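Local coordinates for aldehyde dehydrogenase (Listeria monocytogenes, PDB 3K9D) that probably oxidises aldehydes with NAD or NADP as the electron acceptor, as a member of the aldehyde dehydrogenase family, at the interface of chains A and B. Numbering follows the deposited sequence. Chains: chain A/B, Aldehyde dehydrogenase.

The interface of chains A and B. Residues chain A 397-399, 411-414; chain B 102, 446-448.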
loop_
_atom_site.group_PDB
_atom_site.type_symbol
_atom_site.label_atom_id
_atom_site.label_comp_id
_atom_site.label_asym_id
_atom_site.label_seq_id
_atom_site.Cartn_x
_atom_site.Cartn_y
_atom_site.Cartn_z
ATOM N N LEU A 397 5.101 -5.197 -18.633
ATOM C CA LEU A 397 5.772 -5.861 -19.741
ATOM C C LEU A 397 5.295 -5.295 -21.069
ATOM O O LEU A 397 4.136 -5.400 -21.443
ATOM C CB LEU A 397 5.584 -7.373 -19.685
ATOM C CG LEU A 397 6.728 -8.228 -20.236
ATOM C CD1 LEU A 397 6.616 -9.605 -19.640
ATOM C CD2 LEU A 397 6.713 -8.314 -21.738
ATOM N N LEU A 398 6.222 -4.697 -21.794
ATOM C CA LEU A 398 5.849 -3.950 -22.981
ATOM C C LEU A 398 6.017 -4.768 -24.251
ATOM O O LEU A 398 7.024 -5.434 -24.432
ATOM C CB LEU A 398 6.623 -2.644 -23.029
ATOM C CG LEU A 398 6.505 -1.876 -21.715
ATOM C CD1 LEU A 398 7.434 -0.711 -21.753
ATOM C CD2 LEU A 398 5.062 -1.439 -21.398
ATOM N N VAL A 399 4.986 -4.741 -25.097
ATOM C CA VAL A 399 4.998 -5.479 -26.345
ATOM C C VAL A 399 4.953 -4.507 -27.528
ATOM O O VAL A 399 4.040 -3.676 -27.625
ATOM C CB VAL A 399 3.843 -6.514 -26.425
ATOM C CG1 VAL A 399 3.964 -7.362 -27.687
ATOM C CG2 VAL A 399 3.824 -7.425 -25.174
ATOM N N THR A 411 2.825 5.649 -25.225
ATOM C CA THR A 411 2.538 4.852 -26.423
ATOM C C THR A 411 1.755 3.561 -26.138
ATOM O O THR A 411 1.423 2.820 -27.071
ATOM C CB THR A 411 3.809 4.501 -27.234
ATOM O OG1 THR A 411 4.682 3.698 -26.439
ATOM C CG2 THR A 411 4.530 5.751 -27.698
ATOM N N THR A 412 1.459 3.293 -24.870
ATOM C CA THR A 412 0.557 2.179 -24.509
ATOM C C THR A 412 -0.717 2.646 -23.803
ATOM O O THR A 412 -0.841 3.803 -23.403
ATOM C CB THR A 412 1.239 1.122 -23.605
ATOM O OG1 THR A 412 1.716 1.727 -22.387
ATOM C CG2 THR A 412 2.367 0.402 -24.337
ATOM N N ASN A 413 -1.685 1.780 -23.656
ATOM C CA ASN A 413 -2.812 2.066 -22.828
ATOM C C ASN A 413 -2.677 1.817 -21.319
ATOM O O ASN A 413 -3.641 1.748 -20.637
ATOM C CB ASN A 413 -4.090 1.475 -23.399
ATOM C CG ASN A 413 -4.523 2.123 -24.712
ATOM O OD1 ASN A 413 -4.435 3.292 -24.893
ATOM N ND2 ASN A 413 -4.966 1.318 -25.624
ATOM N N LEU A 414 -1.466 1.699 -20.822
ATOM C CA LEU A 414 -1.218 1.680 -19.375
ATOM C C LEU A 414 -1.625 3.020 -18.768
ATOM O O LEU A 414 -1.773 4.025 -19.484
ATOM C CB LEU A 414 0.254 1.410 -19.063
ATOM C CG LEU A 414 0.893 0.054 -19.372
ATOM C CD1 LEU A 414 2.337 0.040 -18.905
ATOM C CD2 LEU A 414 0.117 -1.113 -18.729
ATOM N N VAL B 102 -4.171 -4.555 -23.214
ATOM C CA VAL B 102 -3.514 -4.699 -21.927
ATOM C C VAL B 102 -3.994 -6.015 -21.312
ATOM O O VAL B 102 -5.207 -6.256 -21.199
ATOM C CB VAL B 102 -3.855 -3.512 -20.999
ATOM C CG1 VAL B 102 -3.430 -3.779 -19.564
ATOM C CG2 VAL B 102 -3.203 -2.224 -21.507
ATOM N N ALA B 446 1.235 -4.631 -21.919
ATOM C CA ALA B 446 0.622 -3.695 -22.864
ATOM C C ALA B 446 1.321 -3.658 -24.207
ATOM O O ALA B 446 2.552 -3.657 -24.265
ATOM C CB ALA B 446 0.561 -2.320 -22.267
ATOM N N THR B 447 0.522 -3.640 -25.281
ATOM C CA THR B 447 1.025 -3.566 -26.650
ATOM C C THR B 447 1.054 -2.094 -27.073
ATOM O O THR B 447 0.222 -1.296 -26.617
ATOM C CB THR B 447 0.172 -4.438 -27.640
ATOM O OG1 THR B 447 0.116 -5.790 -27.163
ATOM C CG2 THR B 447 0.761 -4.470 -29.052
ATOM N N GLY B 448 2.028 -1.743 -27.913
ATOM C CA GLY B 448 2.100 -0.408 -28.514
ATOM C C GLY B 448 0.889 -0.038 -29.345
ATOM O O GLY B 448 0.421 -0.826 -30.163
HETATM O O HOH W 1 -1.748 -0.733 -24.792
#
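Strand 396-399 of chain A pairs with the end of strand 440-447 of chain B, while the chain A loop at 411-414 packs over the face of that strand from which B:Ala446 CB projects, and also approaches the start of B strand 102-108. Such a sheet, completed by a strand from the neighbouring subunit, is typical of aldehyde dehydrogenase dimers, and here the two strands run parallel. B:Ala446 N donates to A:Leu397 O at 3.0 Å. B:Ala446 O accepts the A:Val399 N-H, N to O 2.8 Å, nearly straight at the hydrogen (164°), though the donor stands tilted from the carbonyl plane. One strand residue is thus gripped through both its backbone polar groups. Just past the strand, B:Gly448 N reaches A:Val399 O at 2.8 Å, nearly along the C=O axis, completing the bridge that pairs A:Val399 with B:Thr447. Alanine suits position 446 because its short side chain lets the strand sit close to the loop: B:Ala446 CB meets A:Thr412 CB at 3.8 Å and packs against CG and CD2 of A:Leu414. In A:Thr412, OG1 lies between the backbone N and the carbonyl carbon (chi1 59°), which leaves the methyl CG2 directed at B:Thr447 O, 3.6 Å away. That carbonyl is bound by a water, which also bonds A:Asn413 N. The beta-branched A:Val399 and B:Thr447, both suited to extended strands, cross obliquely. B:Val102 sets its methyl CG2 loosely against the backbone carbonyl of A:Asn413.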